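PDB 4GDJ: neuraminidase from Influenza A virus, which may remove terminal sialic acid from viral and cellular glycoconjugates, although its putative active site has diverged. Local coordinates for residues 291-296 / 308-313; 201-206 / 335-340; 151-156 / 207-212. One frame throughout, in Å; residues are numbered along the deposited sequence.

Interaction 1 of 3, residues 291-296 / 308-313; sequences FVLEQI and LSYELF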
loop_
_atom_site.group_PDB
_atom_site.type_symbol
_atom_site.label_atom_id
_atom_site.label_comp_id
_atom_site.label_asym_id
_atom_site.label_seq_id
_atom_site.Cartn_x
_atom_site.Cartn_y
_atom_site.Cartn_z
ATOM N N PHE A 291 -15.929 -7.747 0.067
ATOM C CA PHE A 291 -14.688 -7.587 -0.652
ATOM C C PHE A 291 -14.662 -8.599 -1.774
ATOM O O PHE A 291 -14.746 -9.807 -1.539
ATOM C CB PHE A 291 -13.488 -7.816 0.270
ATOM C CG PHE A 291 -12.225 -7.176 -0.220
ATOM C CD1 PHE A 291 -12.111 -5.791 -0.258
ATOM C CD2 PHE A 291 -11.145 -7.947 -0.601
ATOM C CE1 PHE A 291 -10.920 -5.174 -0.684
ATOM C CE2 PHE A 291 -9.960 -7.346 -1.009
ATOM C CZ PHE A 291 -9.850 -5.950 -1.054
ATOM N N VAL A 292 -14.499 -8.103 -2.989
ATOM C CA VAL A 292 -14.535 -8.942 -4.164
ATOM C C VAL A 292 -13.192 -8.930 -4.838
ATOM O O VAL A 292 -12.589 -7.875 -5.017
ATOM C CB VAL A 292 -15.630 -8.435 -5.137
ATOM C CG1 VAL A 292 -15.540 -9.135 -6.487
ATOM C CG2 VAL A 292 -17.006 -8.639 -4.518
ATOM N N LEU A 293 -12.708 -10.123 -5.170
ATOM C CA LEU A 293 -11.498 -10.323 -5.962
ATOM C C LEU A 293 -11.866 -10.882 -7.326
ATOM O O LEU A 293 -12.609 -11.874 -7.419
ATOM C CB LEU A 293 -10.588 -11.331 -5.291
ATOM C CG LEU A 293 -10.218 -11.065 -3.844
ATOM C CD1 LEU A 293 -9.391 -12.206 -3.314
ATOM C CD2 LEU A 293 -9.424 -9.788 -3.755
ATOM N N GLU A 294 -11.340 -10.269 -8.379
ATOM C CA GLU A 294 -11.610 -10.702 -9.745
ATOM C C GLU A 294 -10.332 -10.920 -10.498
ATOM O O GLU A 294 -9.457 -10.044 -10.504
ATOM C CB GLU A 294 -12.471 -9.667 -10.489
ATOM C CG GLU A 294 -13.864 -9.533 -9.935
ATOM C CD GLU A 294 -14.708 -8.542 -10.694
ATOM O OE1 GLU A 294 -14.240 -7.414 -10.966
ATOM O OE2 GLU A 294 -15.850 -8.900 -11.025
ATOM N N GLN A 295 -10.226 -12.092 -11.129
ATOM C CA GLN A 295 -9.076 -12.449 -11.949
ATOM C C GLN A 295 -9.315 -12.075 -13.421
ATOM O O GLN A 295 -10.414 -12.311 -13.968
ATOM C CB GLN A 295 -8.804 -13.940 -11.815
ATOM C CG GLN A 295 -7.535 -14.402 -12.499
ATOM C CD GLN A 295 -7.363 -15.937 -12.436
ATOM O OE1 GLN A 295 -6.393 -16.443 -11.879
ATOM N NE2 GLN A 295 -8.327 -16.662 -12.990
ATOM N N ILE A 296 -8.304 -11.453 -14.039
ATOM C CA ILE A 296 -8.362 -10.998 -15.416
ATOM C C ILE A 296 -7.170 -11.593 -16.168
ATOM O O ILE A 296 -6.067 -11.072 -16.083
ATOM C CB ILE A 296 -8.310 -9.465 -15.499
ATOM C CG1 ILE A 296 -9.533 -8.837 -14.839
ATOM C CG2 ILE A 296 -8.265 -9.020 -16.938
ATOM C CD1 ILE A 296 -9.329 -7.369 -14.516
ATOM N N LEU A 308 -12.660 -15.505 -13.080
ATOM C CA LEU A 308 -12.851 -16.101 -11.773
ATOM C C LEU A 308 -13.071 -14.933 -10.798
ATOM O O LEU A 308 -12.407 -13.898 -10.925
ATOM C CB LEU A 308 -11.626 -16.948 -11.432
ATOM C CG LEU A 308 -11.348 -17.281 -9.962
ATOM C CD1 LEU A 308 -12.393 -18.192 -9.326
ATOM C CD2 LEU A 308 -9.989 -17.905 -9.873
ATOM N N SER A 309 -14.072 -15.040 -9.926
ATOM C CA SER A 309 -14.271 -14.034 -8.908
ATOM C C SER A 309 -14.547 -14.625 -7.552
ATOM O O SER A 309 -15.113 -15.706 -7.460
ATOM C CB SER A 309 -15.370 -13.068 -9.322
ATOM O OG SER A 309 -16.592 -13.691 -9.448
ATOM N N TYR A 310 -14.095 -13.932 -6.500
ATOM C CA TYR A 310 -14.372 -14.310 -5.110
ATOM C C TYR A 310 -15.212 -13.230 -4.463
ATOM O O TYR A 310 -15.060 -12.034 -4.777
ATOM C CB TYR A 310 -13.132 -14.384 -4.223
ATOM C CG TYR A 310 -12.091 -15.437 -4.452
ATOM C CD1 TYR A 310 -11.999 -16.157 -5.640
ATOM C CD2 TYR A 310 -11.193 -15.724 -3.455
ATOM C CE1 TYR A 310 -11.001 -17.103 -5.821
ATOM C CE2 TYR A 310 -10.207 -16.670 -3.623
ATOM C CZ TYR A 310 -10.112 -17.364 -4.801
ATOM O OH TYR A 310 -9.112 -18.319 -4.929
ATOM N N GLU A 311 -16.080 -13.647 -3.551
ATOM C CA GLU A 311 -16.784 -12.727 -2.673
ATOM C C GLU A 311 -16.500 -13.122 -1.245
ATOM O O GLU A 311 -16.722 -14.264 -0.868
ATOM C CB GLU A 311 -18.279 -12.700 -2.921
ATOM C CG GLU A 311 -19.005 -11.627 -2.082
ATOM C CD GLU A 311 -20.460 -11.449 -2.500
ATOM O OE1 GLU A 311 -20.728 -11.402 -3.720
ATOM O OE2 GLU A 311 -21.335 -11.377 -1.613
ATOM N N LEU A 312 -16.013 -12.139 -0.468
ATOM C CA LEU A 312 -15.532 -12.325 0.899
ATOM C C LEU A 312 -16.291 -11.362 1.817
ATOM O O LEU A 312 -16.717 -10.296 1.368
ATOM C CB LEU A 312 -14.020 -12.009 0.966
ATOM C CG LEU A 312 -12.996 -13.018 0.425
ATOM C CD1 LEU A 312 -11.626 -12.381 0.252
ATOM C CD2 LEU A 312 -12.862 -14.158 1.400
ATOM N N PHE A 313 -16.463 -11.721 3.085
ATOM C CA PHE A 313 -16.853 -10.740 4.113
ATOM C C PHE A 313 -18.148 -10.048 3.767
ATOM O O PHE A 313 -18.309 -8.848 3.969
ATOM C CB PHE A 313 -15.731 -9.684 4.289
ATOM C CG PHE A 313 -14.475 -10.246 4.896
ATOM C CD1 PHE A 313 -14.511 -10.822 6.157
ATOM C CD2 PHE A 313 -13.264 -10.221 4.204
ATOM C CE1 PHE A 313 -13.368 -11.357 6.731
ATOM C CE2 PHE A 313 -12.123 -10.748 4.773
ATOM C CZ PHE A 313 -12.171 -11.315 6.037
#
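The phenol ring of Y310 is met obliquely by L293, whose methyl CD1 reaches the ring carbon CD2 of Y310 at 4.0 Å. L308, two residues earlier on the tyrosine's own strand, brings its CD1 up to the ring edge in the ring plane, and the hydroxyl beyond is hydrogen-bonded to the backbone N of W21. The second flat group, the ring of F291, starts from the same sheet face, but with CG anti to the backbone N (chi1 -158°) it leads away from L312 into a buried setting of F270, L341 and T318. Between the side chains of F291 and L312 there remains an aliphatic touch, CB to CB, of 4.3 Å. Strands 289-296 and 308-313 form a beta hairpin at the outer side of one sheet of the six-bladed propeller, with strand 277-281 on the inner flank; segments 291-296 and 308-313 run antiparallel at 170°. F291 and L312 are a hydrogen-bonded pair, as are L293 and Y310. In the latter, Y310 N reaches L293 O at 2.7 Å. L293 N returns a longer bond of 3.1 Å to Y310 O. That carbonyl O of Y310 also has V292 CA 3.2 Å away as a CA-H···O contact. On the face that carries V292, E294, S309 and E311, E294 CG lies 3.9 Å from S309 CB, and E311 extends to a salt bridge with K283.

Interaction 2 of 3, residues 201-206 / 335-340; sequences TCYTIN and QRVCFW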
loop_
_atom_site.group_PDB
_atom_site.type_symbol
_atom_site.label_atom_id
_atom_site.label_comp_id
_atom_site.label_asym_id
_atom_site.label_seq_id
_atom_site.Cartn_x
_atom_site.Cartn_y
_atom_site.Cartn_z
ATOM N N THR A 201 0.778 1.031 -2.609
ATOM C CA THR A 201 1.061 -0.275 -2.014
ATOM C C THR A 201 1.720 -1.139 -3.094
ATOM O O THR A 201 1.235 -1.240 -4.221
ATOM C CB THR A 201 -0.222 -0.903 -1.356
ATOM O OG1 THR A 201 0.109 -2.141 -0.682
ATOM C CG2 THR A 201 -1.276 -1.168 -2.398
ATOM N N CYS A 202 2.834 -1.744 -2.734
ATOM C CA CYS A 202 3.803 -2.266 -3.676
ATOM C C CYS A 202 4.190 -3.711 -3.364
ATOM O O CYS A 202 4.089 -4.165 -2.226
ATOM C CB CYS A 202 5.079 -1.440 -3.613
ATOM S SG CYS A 202 4.842 0.341 -3.805
ATOM N N TYR A 203 4.631 -4.426 -4.398
ATOM C CA TYR A 203 5.219 -5.748 -4.220
ATOM C C TYR A 203 6.269 -5.860 -5.290
ATOM O O TYR A 203 6.344 -5.027 -6.167
ATOM C CB TYR A 203 4.179 -6.885 -4.345
ATOM C CG TYR A 203 3.601 -6.966 -5.715
ATOM C CD1 TYR A 203 2.537 -6.157 -6.091
ATOM C CD2 TYR A 203 4.141 -7.829 -6.650
ATOM C CE1 TYR A 203 2.025 -6.209 -7.342
ATOM C CE2 TYR A 203 3.625 -7.898 -7.921
ATOM C CZ TYR A 203 2.573 -7.102 -8.257
ATOM O OH TYR A 203 2.090 -7.159 -9.536
ATOM N N THR A 204 7.103 -6.888 -5.211
ATOM C CA THR A 204 8.117 -7.088 -6.225
ATOM C C THR A 204 8.101 -8.524 -6.736
ATOM O O THR A 204 7.979 -9.463 -5.967
ATOM C CB THR A 204 9.525 -6.737 -5.703
ATOM O OG1 THR A 204 10.479 -6.855 -6.759
ATOM C CG2 THR A 204 9.933 -7.601 -4.548
ATOM N N ILE A 205 8.224 -8.647 -8.047
ATOM C CA ILE A 205 8.407 -9.934 -8.715
ATOM C C ILE A 205 9.425 -9.744 -9.838
ATOM O O ILE A 205 9.295 -8.835 -10.652
ATOM C CB ILE A 205 7.106 -10.437 -9.301
ATOM C CG1 ILE A 205 6.159 -10.836 -8.179
ATOM C CG2 ILE A 205 7.371 -11.629 -10.219
ATOM C CD1 ILE A 205 4.790 -11.267 -8.671
ATOM N N ASN A 206 10.474 -10.559 -9.836
ATOM C CA ASN A 206 11.480 -10.526 -10.901
ATOM C C ASN A 206 12.215 -9.190 -11.013
ATOM O O ASN A 206 12.391 -8.653 -12.100
ATOM C CB ASN A 206 10.838 -10.889 -12.232
ATOM C CG ASN A 206 10.483 -12.374 -12.323
ATOM O OD1 ASN A 206 11.133 -13.227 -11.702
ATOM N ND2 ASN A 206 9.448 -12.686 -13.096
ATOM N N GLN A 335 7.762 -16.380 -6.403
ATOM C CA GLN A 335 7.709 -15.416 -5.297
ATOM C C GLN A 335 6.289 -15.291 -4.756
ATOM O O GLN A 335 5.341 -15.148 -5.510
ATOM C CB GLN A 335 8.229 -14.054 -5.750
ATOM C CG GLN A 335 9.738 -14.066 -5.999
ATOM C CD GLN A 335 10.245 -12.813 -6.702
ATOM O OE1 GLN A 335 10.255 -12.740 -7.943
ATOM N NE2 GLN A 335 10.677 -11.822 -5.910
ATOM N N ARG A 336 6.147 -15.367 -3.448
ATOM C CA ARG A 336 4.845 -15.158 -2.822
ATOM C C ARG A 336 4.371 -13.698 -2.782
ATOM O O ARG A 336 5.171 -12.755 -2.708
ATOM C CB ARG A 336 4.835 -15.749 -1.418
ATOM C CG ARG A 336 3.943 -16.996 -1.344
ATOM C CD ARG A 336 4.265 -17.863 -0.146
ATOM N NE ARG A 336 3.432 -17.582 1.023
ATOM C CZ ARG A 336 3.895 -17.509 2.270
ATOM N NH1 ARG A 336 5.193 -17.681 2.520
ATOM N NH2 ARG A 336 3.061 -17.261 3.280
ATOM N N VAL A 337 3.049 -13.539 -2.849
ATOM C CA VAL A 337 2.375 -12.253 -2.710
ATOM C C VAL A 337 1.169 -12.488 -1.842
ATOM O O VAL A 337 0.404 -13.428 -2.076
ATOM C CB VAL A 337 1.848 -11.705 -4.029
ATOM C CG1 VAL A 337 1.392 -10.261 -3.846
ATOM C CG2 VAL A 337 2.886 -11.765 -5.070
ATOM N N CYS A 338 0.992 -11.615 -0.862
ATOM C CA CYS A 338 -0.137 -11.646 0.043
ATOM C C CYS A 338 -0.750 -10.270 0.163
ATOM O O CYS A 338 -0.189 -9.295 -0.338
ATOM C CB CYS A 338 0.302 -12.108 1.421
ATOM S SG CYS A 338 1.229 -13.657 1.419
ATOM N N PHE A 339 -1.906 -10.188 0.802
ATOM C CA PHE A 339 -2.513 -8.901 1.059
ATOM C C PHE A 339 -3.118 -8.867 2.429
ATOM O O PHE A 339 -3.459 -9.917 2.996
ATOM C CB PHE A 339 -3.507 -8.486 -0.042
ATOM C CG PHE A 339 -4.786 -9.285 -0.086
ATOM C CD1 PHE A 339 -5.844 -8.957 0.742
ATOM C CD2 PHE A 339 -4.965 -10.306 -1.052
ATOM C CE1 PHE A 339 -7.043 -9.666 0.670
ATOM C CE2 PHE A 339 -6.183 -11.002 -1.154
ATOM C CZ PHE A 339 -7.206 -10.706 -0.290
ATOM N N TRP A 340 -3.168 -7.657 2.977
ATOM C CA TRP A 340 -3.853 -7.359 4.221
ATOM C C TRP A 340 -5.088 -6.511 3.918
ATOM O O TRP A 340 -5.179 -5.836 2.893
ATOM C CB TRP A 340 -2.909 -6.674 5.246
ATOM C CG TRP A 340 -2.176 -5.471 4.688
ATOM C CD1 TRP A 340 -0.907 -5.425 4.215
ATOM C CD2 TRP A 340 -2.712 -4.160 4.526
ATOM N NE1 TRP A 340 -0.605 -4.154 3.784
ATOM C CE2 TRP A 340 -1.698 -3.364 3.954
ATOM C CE3 TRP A 340 -3.937 -3.580 4.829
ATOM C CZ2 TRP A 340 -1.881 -2.042 3.676
ATOM C CZ3 TRP A 340 -4.124 -2.257 4.563
ATOM C CH2 TRP A 340 -3.107 -1.496 3.980
HETATM O O HOH W 1 11.845 -9.347 -7.173
#
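V337 faces Y203 and I205 on the buried side of this contact, where the chain entering strand 338-343 passes the inner strand, 200-205, of another propeller blade. The two side-chain branches of V337 divide the work: CG1 approaches the Y203 ring obliquely, 4.4 Å from CG of Y203, while CG2 meets the methyl CD1 of I205 at 4.1 Å, the two aliphatic chains crossing at about a right angle. F323 closes on both V337 and Y203, and the Y203 hydroxyl is hydrogen-bonded to E274.

Toward solvent the apolar packing gives way to a polar reach by Q335. Its chain runs extended beyond CG (chi2 169°), sliding past I205 in the opposite direction, and carries the amide to the turn after the strand. There N206 N donates to Q335 OE1 over 2.9 Å, in the carbonyl plane and on a lone pair, at an N-H···O angle of 160°. Q335 NE2 donates to a water 3.0 Å away. T204 OG1 must give its proton to the carbonyl O of L208, which leaves it to accept from this water; the water in turn accepts from NE2. Separately, N206 N needs an acceptor, and both demands set the Q335 amide the same way round.

Interaction 3 of 3, residues 151-156 / 207-212; sequences ECICVE and NLIKCT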
loop_
_atom_site.group_PDB
_atom_site.type_symbol
_atom_site.label_atom_id
_atom_site.label_comp_id
_atom_site.label_asym_id
_atom_site.label_seq_id
_atom_site.Cartn_x
_atom_site.Cartn_y
_atom_site.Cartn_z
ATOM N N GLU A 151 4.186 -1.582 3.344
ATOM C CA GLU A 151 5.596 -1.881 3.472
ATOM C C GLU A 151 6.364 -1.288 2.310
ATOM O O GLU A 151 5.833 -1.192 1.216
ATOM C CB GLU A 151 5.868 -3.391 3.607
ATOM C CG GLU A 151 5.755 -4.184 2.329
ATOM C CD GLU A 151 6.212 -5.662 2.491
ATOM O OE1 GLU A 151 6.739 -6.040 3.571
ATOM O OE2 GLU A 151 6.044 -6.443 1.532
ATOM N N CYS A 152 7.608 -0.869 2.562
ATOM C CA CYS A 152 8.472 -0.474 1.477
ATOM C C CYS A 152 9.109 -1.774 0.926
ATOM O O CYS A 152 8.848 -2.869 1.454
ATOM C CB CYS A 152 9.504 0.572 1.936
ATOM S SG CYS A 152 10.308 0.253 3.508
ATOM N N ILE A 153 9.858 -1.671 -0.169
ATOM C CA ILE A 153 10.280 -2.869 -0.942
ATOM C C ILE A 153 11.795 -2.894 -1.015
ATOM O O ILE A 153 12.411 -1.946 -1.489
ATOM C CB ILE A 153 9.736 -2.843 -2.380
ATOM C CG1 ILE A 153 8.227 -2.883 -2.398
ATOM C CG2 ILE A 153 10.288 -4.027 -3.193
ATOM C CD1 ILE A 153 7.632 -4.091 -1.705
ATOM N N CYS A 154 12.391 -3.951 -0.501
ATOM C CA CYS A 154 13.828 -4.118 -0.466
ATOM C C CYS A 154 14.219 -5.159 -1.474
ATOM O O CYS A 154 13.639 -6.217 -1.477
ATOM C CB CYS A 154 14.261 -4.603 0.903
ATOM S SG CYS A 154 14.075 -3.303 2.150
ATOM N N VAL A 155 15.202 -4.845 -2.311
ATOM C CA VAL A 155 15.729 -5.747 -3.322
ATOM C C VAL A 155 17.256 -5.686 -3.259
ATOM O O VAL A 155 17.834 -4.643 -3.523
ATOM C CB VAL A 155 15.312 -5.280 -4.705
ATOM C CG1 VAL A 155 16.084 -6.038 -5.774
ATOM C CG2 VAL A 155 13.811 -5.443 -4.886
ATOM N N GLU A 156 17.897 -6.782 -2.864
ATOM C CA GLU A 156 19.353 -6.851 -2.814
ATOM C C GLU A 156 19.954 -5.708 -1.999
ATOM O O GLU A 156 20.855 -5.008 -2.451
ATOM C CB GLU A 156 19.916 -6.839 -4.226
ATOM C CG GLU A 156 19.542 -8.100 -5.019
ATOM C CD GLU A 156 20.009 -8.072 -6.474
ATOM O OE1 GLU A 156 20.437 -7.000 -6.965
ATOM O OE2 GLU A 156 19.943 -9.133 -7.133
ATOM N N ASN A 207 12.653 -8.685 -9.874
ATOM C CA ASN A 207 13.248 -7.347 -9.758
ATOM C C ASN A 207 12.522 -6.201 -10.510
ATOM O O ASN A 207 13.108 -5.150 -10.773
ATOM C CB ASN A 207 14.750 -7.378 -10.095
ATOM C CG ASN A 207 15.560 -8.196 -9.089
ATOM O OD1 ASN A 207 15.116 -8.457 -7.965
ATOM N ND2 ASN A 207 16.756 -8.602 -9.493
ATOM N N LEU A 208 11.244 -6.387 -10.812
ATOM C CA LEU A 208 10.368 -5.245 -11.074
ATOM C C LEU A 208 9.640 -4.904 -9.784
ATOM O O LEU A 208 9.275 -5.794 -8.997
ATOM C CB LEU A 208 9.339 -5.590 -12.135
ATOM C CG LEU A 208 9.205 -4.656 -13.327
ATOM C CD1 LEU A 208 10.569 -4.294 -13.925
ATOM C CD2 LEU A 208 8.335 -5.323 -14.364
ATOM N N ILE A 209 9.388 -3.625 -9.567
ATOM C CA ILE A 209 8.538 -3.250 -8.465
ATOM C C ILE A 209 7.234 -2.675 -8.980
ATOM O O ILE A 209 7.201 -1.837 -9.883
ATOM C CB ILE A 209 9.262 -2.281 -7.515
ATOM C CG1 ILE A 209 10.543 -2.950 -7.020
ATOM C CG2 ILE A 209 8.367 -1.967 -6.333
ATOM C CD1 ILE A 209 11.383 -2.099 -6.126
ATOM N N LYS A 210 6.133 -3.148 -8.428
ATOM C CA LYS A 210 4.848 -2.702 -8.929
ATOM C C LYS A 210 4.020 -2.132 -7.795
ATOM O O LYS A 210 3.949 -2.746 -6.748
ATOM C CB LYS A 210 4.148 -3.870 -9.586
ATOM C CG LYS A 210 4.879 -4.286 -10.862
ATOM C CD LYS A 210 4.176 -5.395 -11.550
ATOM C CE LYS A 210 4.795 -5.671 -12.899
ATOM N NZ LYS A 210 4.377 -7.028 -13.369
ATOM N N CYS A 211 3.407 -0.961 -7.998
ATOM C CA CYS A 211 2.641 -0.360 -6.934
ATOM C C CYS A 211 1.273 0.071 -7.409
ATOM O O CYS A 211 1.148 0.635 -8.467
ATOM C CB CYS A 211 3.369 0.872 -6.348
ATOM S SG CYS A 211 5.067 0.573 -5.840
ATOM N N THR A 212 0.272 -0.096 -6.559
ATOM C CA THR A 212 -1.052 0.437 -6.811
ATOM C C THR A 212 -1.255 1.711 -5.997
ATOM O O THR A 212 -1.009 1.730 -4.792
ATOM C CB THR A 212 -2.160 -0.544 -6.382
ATOM O OG1 THR A 212 -1.926 -1.844 -6.952
ATOM C CG2 THR A 212 -3.490 -0.020 -6.829
#
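Beside I209, which packs on I153 across this contact, the amine K210 NZ is gripped twice on the far side of its strand, by a salt bridge to E274 OE2 and a hydrogen bond to D273 O. The two segments belong to successive blades of the beta propeller: 153-155 is the first strand of one sheet and 208-214 the second of the next. No hydrogen bond spans them, and their facing CA atoms lie 7.7 Å apart at I153 and I209, so side chains alone make the joint.

The isoleucines slide past each other in opposite directions. I209, with CG1 anti to its carbonyl carbon (chi1 -58°) and an extended chain, brings its terminal CD1 to 3.7 Å from I153 CG2, while I209 CG2 lies 4.0 Å from I153 CG1. The same CD1 of I209 also reaches V155 CG2 at 4.3 Å, so that it lies against both I153 and V155, the strand's two residues on this side. F160 also touches I209 and T204 touches I153, so that each blade adds one more residue to the joint.

Toward the exposed end the packing turns mixed and less certain, because N207 is poorly ordered. The carboxylate plane of E156 stands 74° from the amide plane of N207, with OE2 of E156 4.0 Å from ND2 of N207, and N207 OD1 rests 3.4 Å from V155 CG1.

From the N terminus, segment 151-156 comes first, and interaction 3 closes its loop at 207-212. Before that happens, 201-206 has opened interaction 2, which closes only at 335-340, so these two loops cross. Strands 200-205 and 208-214 are neighbours in one sheet, and the C202-C211 disulfide joins the two contacts directly. Interaction 1, the local hairpin of 291-296 and 308-313, falls wholly within the long loop of interaction 2 and follows interaction 3 in series, without touching it. F339 packs against L293 and F291, linking interactions 1 and 2. Interactions 2 and 3 thus join different blades, whereas interaction 1 builds a single one.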